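Local coordinates for F5/8 type C domain protein (PDB 4ZRX), which probably hydrolyses alpha-L-fucosyl linkages in glycans and carries a C-terminal F5/8 type C domain that may bind carbohydrate, at residues N473-S478 with L492-T497; V143-W148 with R167-L172; V233-E238 with E266-R271. All coordinates share one frame; numbering follows the deposited sequence. Where two conformers were deposited one is given.

Interaction 1: N473-S478 with L492-T497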
# COMPACT_ATOMS: atom_id res chain seq x y z
N ASN A 473 0.39 7.24 29.30
CA ASN A 473 1.35 8.35 29.36
C ASN A 473 0.66 9.59 28.84
O ASN A 473 0.23 9.60 27.67
CB ASN A 473 2.59 8.07 28.52
CG ASN A 473 3.63 9.21 28.62
OD1 ASN A 473 4.10 9.54 29.71
ND2 ASN A 473 4.01 9.78 27.49
N ASN A 474 0.54 10.62 29.68
CA ASN A 474 -0.10 11.86 29.25
C ASN A 474 0.84 13.07 29.28
O ASN A 474 0.39 14.19 29.17
CB ASN A 474 -1.37 12.12 30.07
CG ASN A 474 -1.05 12.51 31.50
OD1 ASN A 474 0.11 12.38 31.96
ND2 ASN A 474 -2.07 12.97 32.22
N LEU A 475 2.14 12.82 29.40
CA LEU A 475 3.16 13.87 29.30
C LEU A 475 4.04 13.53 28.08
O LEU A 475 4.87 12.60 28.15
CB LEU A 475 4.02 13.95 30.57
CG LEU A 475 4.92 15.20 30.66
CD1 LEU A 475 4.09 16.48 30.71
CD2 LEU A 475 5.79 15.12 31.90
N PRO A 476 3.84 14.27 26.95
CA PRO A 476 4.55 13.84 25.73
C PRO A 476 6.06 13.80 25.96
O PRO A 476 6.62 14.69 26.63
CB PRO A 476 4.16 14.90 24.68
CG PRO A 476 2.89 15.53 25.18
CD PRO A 476 2.90 15.39 26.70
N ARG A 477 6.71 12.76 25.45
CA ARG A 477 8.15 12.57 25.68
C ARG A 477 9.01 13.59 24.94
O ARG A 477 10.19 13.74 25.28
CB ARG A 477 8.60 11.17 25.27
CG ARG A 477 7.85 10.08 25.99
CD ARG A 477 8.50 8.74 25.84
NE ARG A 477 7.66 7.74 26.50
CZ ARG A 477 6.52 7.22 26.02
NH1 ARG A 477 6.04 7.60 24.81
NH2 ARG A 477 5.85 6.32 26.75
N SER A 478 8.43 14.28 23.94
CA SER A 478 9.10 15.40 23.28
C SER A 478 9.64 16.48 24.24
O SER A 478 10.58 17.19 23.90
CB SER A 478 8.15 16.07 22.29
OG SER A 478 7.13 16.80 22.98
N LEU A 492 11.80 15.17 33.15
CA LEU A 492 10.51 15.28 32.45
C LEU A 492 10.24 16.65 31.81
O LEU A 492 9.28 16.78 31.06
CB LEU A 492 9.37 14.94 33.41
CG LEU A 492 9.41 13.52 34.00
CD1 LEU A 492 8.33 13.38 35.08
CD2 LEU A 492 9.24 12.47 32.94
N GLY A 493 11.06 17.66 32.14
CA GLY A 493 11.04 18.94 31.42
C GLY A 493 10.33 20.04 32.17
O GLY A 493 10.54 21.22 31.88
N LYS A 494 9.46 19.67 33.12
CA LYS A 494 8.90 20.63 34.09
C LYS A 494 8.49 19.87 35.35
O LYS A 494 8.45 18.64 35.35
CB LYS A 494 7.68 21.38 33.52
CG LYS A 494 6.59 20.45 32.91
CD LYS A 494 5.32 21.23 32.56
CE LYS A 494 4.15 20.29 32.45
NZ LYS A 494 3.11 20.77 31.51
N THR A 495 8.18 20.63 36.41
CA THR A 495 7.60 20.07 37.62
C THR A 495 6.17 19.60 37.38
O THR A 495 5.32 20.39 36.95
CB THR A 495 7.54 21.14 38.74
OG1 THR A 495 8.87 21.53 39.06
CG2 THR A 495 6.83 20.59 39.99
N VAL A 496 5.90 18.33 37.68
CA VAL A 496 4.54 17.82 37.62
C VAL A 496 4.18 17.04 38.88
O VAL A 496 5.05 16.69 39.67
CB VAL A 496 4.34 16.89 36.39
CG1 VAL A 496 4.44 17.73 35.12
CG2 VAL A 496 5.34 15.69 36.39
N THR A 497 2.89 16.77 39.02
CA THR A 497 2.41 15.85 40.02
C THR A 497 1.94 14.58 39.33
O THR A 497 1.07 14.64 38.45
CB THR A 497 1.33 16.48 40.83
OG1 THR A 497 1.85 17.70 41.37
CG2 THR A 497 0.89 15.57 41.97
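The irregular backbone around Leu-475, which leads into the 3-10 segment 477-478, faces Leu-492 where the other chain turns a corner at Gly-493 and Lys-494. Gly-493 has a positive phi (103°) at this corner, and the chain passes there from the five-stranded sheet holding strand 488-492 to the four-stranded sheet holding strand 495-503. Leu-475 points toward the corner; its chi1 of -168° sets CG opposite the amide nitrogen and beside the carbonyl carbon, with the two methyls turned to the other segment. These methyls divide the work. CD2 meets Leu-492 CB at 3.9 Å and lies 4.0 Å from Leu-492 O, and its approach to Val-496 CG1, 4.4 Å, is looser. CD1 instead meets the extended chain of Lys-494, whose CE passes 4.2 Å from Leu-475 CD1. Val-582 and Val-584 of strand 580-584 also touch Leu-475, and Val-584 touches Val-496, so in this F5/8 type C domain the loop leucine packs where the chain changes sheets and against strand 580-584. Polar bonds fix the loop behind it. Asn-473 ND2 donates to Leu-475 O at 3.0 Å with a bent N-H...O angle of 139°, coming from above the carbonyl plane, while Asn-473 OD1 accepts from Val-582 N. The same ND2 sits 3.8 Å above the centre of the Arg-477 guanidinium. Across the two segments the cohesion is therefore apolar, and probably only partly shielded from water, since Lys-494 is exposed; directional bonding is left to the loop that presents the leucine.

Interaction 2: V143-W148 with R167-L172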
# COMPACT_ATOMS: atom_id res chain seq x y z
N VAL A 143 -14.67 -0.80 -11.67
CA VAL A 143 -15.52 -1.64 -10.86
C VAL A 143 -14.85 -2.91 -10.34
O VAL A 143 -14.14 -3.58 -11.07
CB VAL A 143 -16.86 -2.01 -11.55
CG1 VAL A 143 -17.65 -0.73 -11.83
CG2 VAL A 143 -16.59 -2.76 -12.79
N TYR A 144 -15.18 -3.24 -9.10
CA TYR A 144 -14.80 -4.47 -8.40
C TYR A 144 -16.09 -5.28 -8.34
O TYR A 144 -17.10 -4.81 -7.82
CB TYR A 144 -14.29 -4.13 -7.02
CG TYR A 144 -14.02 -5.27 -6.07
CD1 TYR A 144 -15.02 -6.00 -5.51
CD2 TYR A 144 -12.73 -5.51 -5.62
CE1 TYR A 144 -14.76 -7.01 -4.63
CE2 TYR A 144 -12.46 -6.47 -4.69
CZ TYR A 144 -13.49 -7.25 -4.19
OH TYR A 144 -13.33 -8.28 -3.31
N LEU A 145 -16.05 -6.48 -8.91
CA LEU A 145 -17.21 -7.36 -8.91
C LEU A 145 -16.72 -8.71 -8.41
O LEU A 145 -16.06 -9.45 -9.14
CB LEU A 145 -17.83 -7.45 -10.31
CG LEU A 145 -19.03 -8.39 -10.43
CD1 LEU A 145 -20.27 -7.81 -9.78
CD2 LEU A 145 -19.31 -8.74 -11.88
N SER A 146 -17.05 -9.05 -7.16
CA SER A 146 -16.45 -10.26 -6.53
C SER A 146 -16.82 -11.56 -7.23
O SER A 146 -18.03 -11.89 -7.32
CB SER A 146 -16.80 -10.32 -5.07
OG SER A 146 -16.29 -11.47 -4.46
N PRO A 147 -15.82 -12.30 -7.74
CA PRO A 147 -16.14 -13.66 -8.28
C PRO A 147 -16.77 -14.53 -7.20
O PRO A 147 -17.83 -15.11 -7.45
CB PRO A 147 -14.77 -14.16 -8.75
CG PRO A 147 -14.02 -12.90 -9.05
CD PRO A 147 -14.42 -11.93 -8.02
N TRP A 148 -16.18 -14.58 -6.00
CA TRP A 148 -16.75 -15.37 -4.89
C TRP A 148 -18.02 -14.63 -4.40
O TRP A 148 -17.98 -13.44 -4.07
CB TRP A 148 -15.73 -15.47 -3.75
CG TRP A 148 -16.14 -16.26 -2.53
CD1 TRP A 148 -17.00 -17.35 -2.45
CD2 TRP A 148 -15.68 -16.03 -1.21
NE1 TRP A 148 -17.08 -17.79 -1.14
CE2 TRP A 148 -16.27 -17.02 -0.37
CE3 TRP A 148 -14.81 -15.09 -0.64
CZ2 TRP A 148 -16.04 -17.05 1.01
CZ3 TRP A 148 -14.59 -15.12 0.70
CH2 TRP A 148 -15.20 -16.12 1.53
N ARG A 167 -24.17 -11.70 -16.40
CA ARG A 167 -25.27 -10.75 -16.43
C ARG A 167 -25.00 -9.58 -15.51
O ARG A 167 -25.24 -8.44 -15.90
CB ARG A 167 -26.63 -11.38 -16.14
CG ARG A 167 -27.15 -12.08 -17.34
CD ARG A 167 -28.33 -12.96 -16.95
NE ARG A 167 -29.41 -12.27 -16.23
CZ ARG A 167 -30.00 -12.76 -15.12
NH1 ARG A 167 -29.56 -13.88 -14.57
NH2 ARG A 167 -31.00 -12.11 -14.56
N GLN A 168 -24.44 -9.82 -14.33
CA GLN A 168 -24.02 -8.70 -13.45
C GLN A 168 -22.97 -7.78 -14.07
O GLN A 168 -23.09 -6.53 -14.05
CB GLN A 168 -23.51 -9.24 -12.12
CG GLN A 168 -24.59 -9.90 -11.30
CD GLN A 168 -24.14 -10.27 -9.89
OE1 GLN A 168 -22.95 -10.50 -9.62
NE2 GLN A 168 -25.10 -10.43 -9.00
N LEU A 169 -21.99 -8.41 -14.67
CA LEU A 169 -20.86 -7.72 -15.32
C LEU A 169 -21.34 -6.90 -16.47
O LEU A 169 -20.94 -5.80 -16.65
CB LEU A 169 -19.83 -8.74 -15.72
CG LEU A 169 -18.56 -8.25 -16.43
CD1 LEU A 169 -17.77 -7.36 -15.50
CD2 LEU A 169 -17.79 -9.48 -16.87
N THR A 170 -22.26 -7.45 -17.27
CA THR A 170 -22.84 -6.76 -18.41
C THR A 170 -23.60 -5.54 -17.96
O THR A 170 -23.47 -4.51 -18.53
CB THR A 170 -23.71 -7.71 -19.24
OG1 THR A 170 -22.90 -8.80 -19.72
CG2 THR A 170 -24.40 -6.99 -20.40
N GLU A 171 -24.33 -5.62 -16.85
CA GLU A 171 -24.99 -4.41 -16.38
C GLU A 171 -23.98 -3.30 -16.05
O GLU A 171 -24.12 -2.10 -16.45
CB GLU A 171 -25.84 -4.72 -15.13
CG GLU A 171 -27.04 -5.55 -15.45
CD GLU A 171 -27.71 -6.18 -14.25
OE1 GLU A 171 -27.06 -6.33 -13.14
OE2 GLU A 171 -28.92 -6.56 -14.44
N LEU A 172 -22.96 -3.69 -15.30
CA LEU A 172 -21.94 -2.73 -14.85
C LEU A 172 -21.17 -2.11 -15.99
O LEU A 172 -20.77 -0.95 -15.89
CB LEU A 172 -20.99 -3.38 -13.82
CG LEU A 172 -21.60 -3.81 -12.47
CD1 LEU A 172 -20.62 -4.56 -11.65
CD2 LEU A 172 -22.05 -2.58 -11.74
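Torsions of 178° (chi1) and 73° (chi2) place Leu-145 CG next to its carbonyl carbon and open the methyls onto the helix, one toward Leu-172 and Gln-168 and the other toward Leu-169. The pair is the first strand and the helix of a beta-alpha-beta unit (strand 140-145, helix 158-174, strand 181-184), the building block of the TIM barrel expected for this alpha-L-fucosidase family. The short axes are consistent with this: the strand and helix run antiparallel at 168° and lie 10.2 Å apart, room for one layer of side chains. Leu-145 CD1 meets Leu-172 CD1 at 3.8 Å, and the helix residue four positions earlier supplies Gln-168 OE1, also 3.8 Å from Leu-145 CD1. That oxygen is not left to the methyl, because Lys-97 NZ is its hydrogen-bonding partner, while Gln-168 NE2 pairs with Thr-109 OG1. Leu-145 CD2 instead comes up against Leu-169 beside the main chain, 3.9 Å from its CB. All four touching side chains are buried. Leu-169 continues onto Val-182 and Phe-184 of the next strand, and Leu-172 onto Ala-96 of the preceding one. The next side chain after Leu-145, that of Ser-146, points away from the helix: Ser-146 OG, which is also bonded to His-99 ND1, donates to Trp-148 O at 2.6 Å, in the carbonyl plane and on a lone pair.

Interaction 3: V233-E238 with E266-R271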
# COMPACT_ATOMS: atom_id res chain seq x y z
N VAL A 233 3.45 -2.46 0.00
CA VAL A 233 4.92 -2.61 -0.21
C VAL A 233 5.19 -3.33 -1.52
O VAL A 233 4.80 -4.49 -1.67
CB VAL A 233 5.60 -3.37 0.93
CG1 VAL A 233 7.13 -3.36 0.74
CG2 VAL A 233 5.28 -2.68 2.27
N GLY A 234 5.77 -2.64 -2.49
CA GLY A 234 6.17 -3.31 -3.72
C GLY A 234 7.54 -3.92 -3.59
O GLY A 234 8.03 -4.16 -2.49
N ARG A 235 8.16 -4.17 -4.73
CA ARG A 235 9.47 -4.79 -4.78
C ARG A 235 10.47 -3.78 -5.33
O ARG A 235 10.22 -3.09 -6.35
CB ARG A 235 9.45 -5.92 -5.79
CG ARG A 235 8.62 -7.17 -5.41
CD ARG A 235 8.58 -8.18 -6.56
NE ARG A 235 7.74 -9.31 -6.13
CZ ARG A 235 6.41 -9.29 -6.06
NH1 ARG A 235 5.71 -8.24 -6.49
NH2 ARG A 235 5.78 -10.32 -5.59
N GLU A 236 11.64 -3.73 -4.68
CA GLU A 236 12.77 -3.00 -5.28
C GLU A 236 13.15 -3.51 -6.68
O GLU A 236 13.48 -2.69 -7.55
CB GLU A 236 13.98 -3.07 -4.40
CG GLU A 236 13.77 -2.28 -3.11
CD GLU A 236 14.87 -2.59 -2.08
OE1 GLU A 236 14.90 -3.70 -1.62
OE2 GLU A 236 15.62 -1.69 -1.68
N THR A 237 13.09 -4.81 -6.90
CA THR A 237 13.34 -5.38 -8.21
C THR A 237 11.99 -5.88 -8.71
O THR A 237 11.50 -6.92 -8.23
CB THR A 237 14.28 -6.55 -8.12
OG1 THR A 237 15.52 -6.16 -7.56
CG2 THR A 237 14.52 -7.22 -9.49
N GLU A 238 11.36 -5.08 -9.59
CA GLU A 238 10.01 -5.37 -10.06
C GLU A 238 10.01 -5.57 -11.57
O GLU A 238 10.11 -4.57 -12.34
CB GLU A 238 9.04 -4.28 -9.64
CG GLU A 238 7.56 -4.64 -9.92
CD GLU A 238 6.99 -5.73 -9.03
OE1 GLU A 238 6.77 -5.52 -7.80
OE2 GLU A 238 6.76 -6.88 -9.50
N GLU A 266 9.40 -13.52 -4.29
CA GLU A 266 10.42 -12.48 -4.44
C GLU A 266 10.86 -12.23 -5.85
O GLU A 266 10.93 -11.04 -6.25
CB GLU A 266 11.57 -12.85 -3.57
CG GLU A 266 11.16 -12.61 -2.14
CD GLU A 266 12.11 -13.19 -1.18
OE1 GLU A 266 12.96 -14.03 -1.62
OE2 GLU A 266 11.93 -12.91 0.03
N ASP A 267 11.14 -13.30 -6.59
CA ASP A 267 11.66 -13.19 -7.96
C ASP A 267 10.66 -13.70 -8.95
O ASP A 267 10.36 -14.91 -8.96
CB ASP A 267 12.95 -13.99 -8.07
CG ASP A 267 13.59 -13.94 -9.47
OD1 ASP A 267 13.18 -13.12 -10.31
OD2 ASP A 267 14.50 -14.78 -9.72
N LEU A 268 10.16 -12.80 -9.78
CA LEU A 268 9.21 -13.09 -10.79
C LEU A 268 9.72 -12.82 -12.20
O LEU A 268 8.93 -12.89 -13.13
CB LEU A 268 7.90 -12.36 -10.51
CG LEU A 268 7.23 -12.72 -9.15
CD1 LEU A 268 6.00 -11.88 -8.95
CD2 LEU A 268 6.86 -14.22 -9.15
N GLY A 269 11.02 -12.56 -12.38
CA GLY A 269 11.53 -12.31 -13.73
C GLY A 269 13.01 -12.15 -13.97
O GLY A 269 13.35 -11.69 -15.06
N SER A 270 13.87 -12.53 -13.02
CA SER A 270 15.32 -12.44 -13.26
C SER A 270 15.75 -13.38 -14.38
O SER A 270 15.03 -14.30 -14.72
CB SER A 270 16.12 -12.84 -12.04
OG SER A 270 15.95 -14.24 -11.81
N ARG A 271 16.95 -13.19 -14.91
CA ARG A 271 17.42 -14.12 -15.94
C ARG A 271 17.54 -15.55 -15.43
O ARG A 271 17.31 -16.51 -16.18
CB ARG A 271 18.82 -13.73 -16.47
CG ARG A 271 18.83 -12.40 -17.18
CD ARG A 271 20.18 -12.20 -17.92
NE ARG A 271 20.32 -10.84 -18.40
CZ ARG A 271 21.12 -10.45 -19.39
NH1 ARG A 271 21.79 -11.35 -20.12
NH2 ARG A 271 21.19 -9.17 -19.72
O HOH W 1 12.30 -9.44 -7.87
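Arg-235 and Leu-268 cross at about a right angle, the leucine covering one face of the guanidinium. Leu-268 CD1 stands 3.7 Å above that plane, displaced toward the rim, and its nearest guanidinium atom is Arg-235 NH2, likewise at 3.7 Å. The arginine, extended from CG to NE, spans from the loop between strands 225-226 and 241-242 to the loop between helices 252-259 and 271-274, in the alpha-L-fucosidase region. Two oxygens lie at its edge, in plane. Arg-235 NH1 forms a salt bridge with Glu-238 OE1, at 3.2 Å and a nearly straight 167°, OE1 using its syn lone pair. Glu-266 O, 3.6 Å from Arg-235 NE, makes only a near approach; the firm link to that loop is from NH2 to Ala-265 O, while NH1 is also bonded to Val-227 O. Replacing Arg-235 by an alanine removes the guanidinium, which would probably leave Glu-238 OE1 without this charged mate, Ala-265 O without this donor and Leu-268 CD1 without that packing partner. One water completes the crossing, donating to both Thr-237 O and Glu-266 O at 2.7 Å. The turn in 266-271 is set separately: Asp-267 OD1 accepts from Gly-269 N, an Asx turn, and from Ser-270 N, ahead of the helix that Ser-270 N-caps. Since Glu-238 OE2 also pairs with Arg-225, its charge is probably shared between two arginines. The chemistry thus implies a join made by one guanidinium, bonded through its nitrogens and packed on its face, together with a bridging water.

In the fold
From the N terminus the three contacts follow in series; none encloses or crosses another. Interaction 2 comes first, closing an 18-residue connection within the barrel of the fucosidase region. Interaction 3 then closes a 27-residue excursion in the same region, its nearest atoms about 17 Å from those of interaction 2. It joins the loop between strands 225-226 and 241-242 to the loop between helices 252-259 and 271-274, and outward bonds to Glu-402, Thr-421 and Thr-422 tie it to the following all-beta region. Interaction 1, last, closes 13 residues, with a hairpin of strands 481-485 and 488-492, in the F5/8 type C domain. Its centre lies 55 Å from that of interaction 2, on the opposite side of the chain's centre.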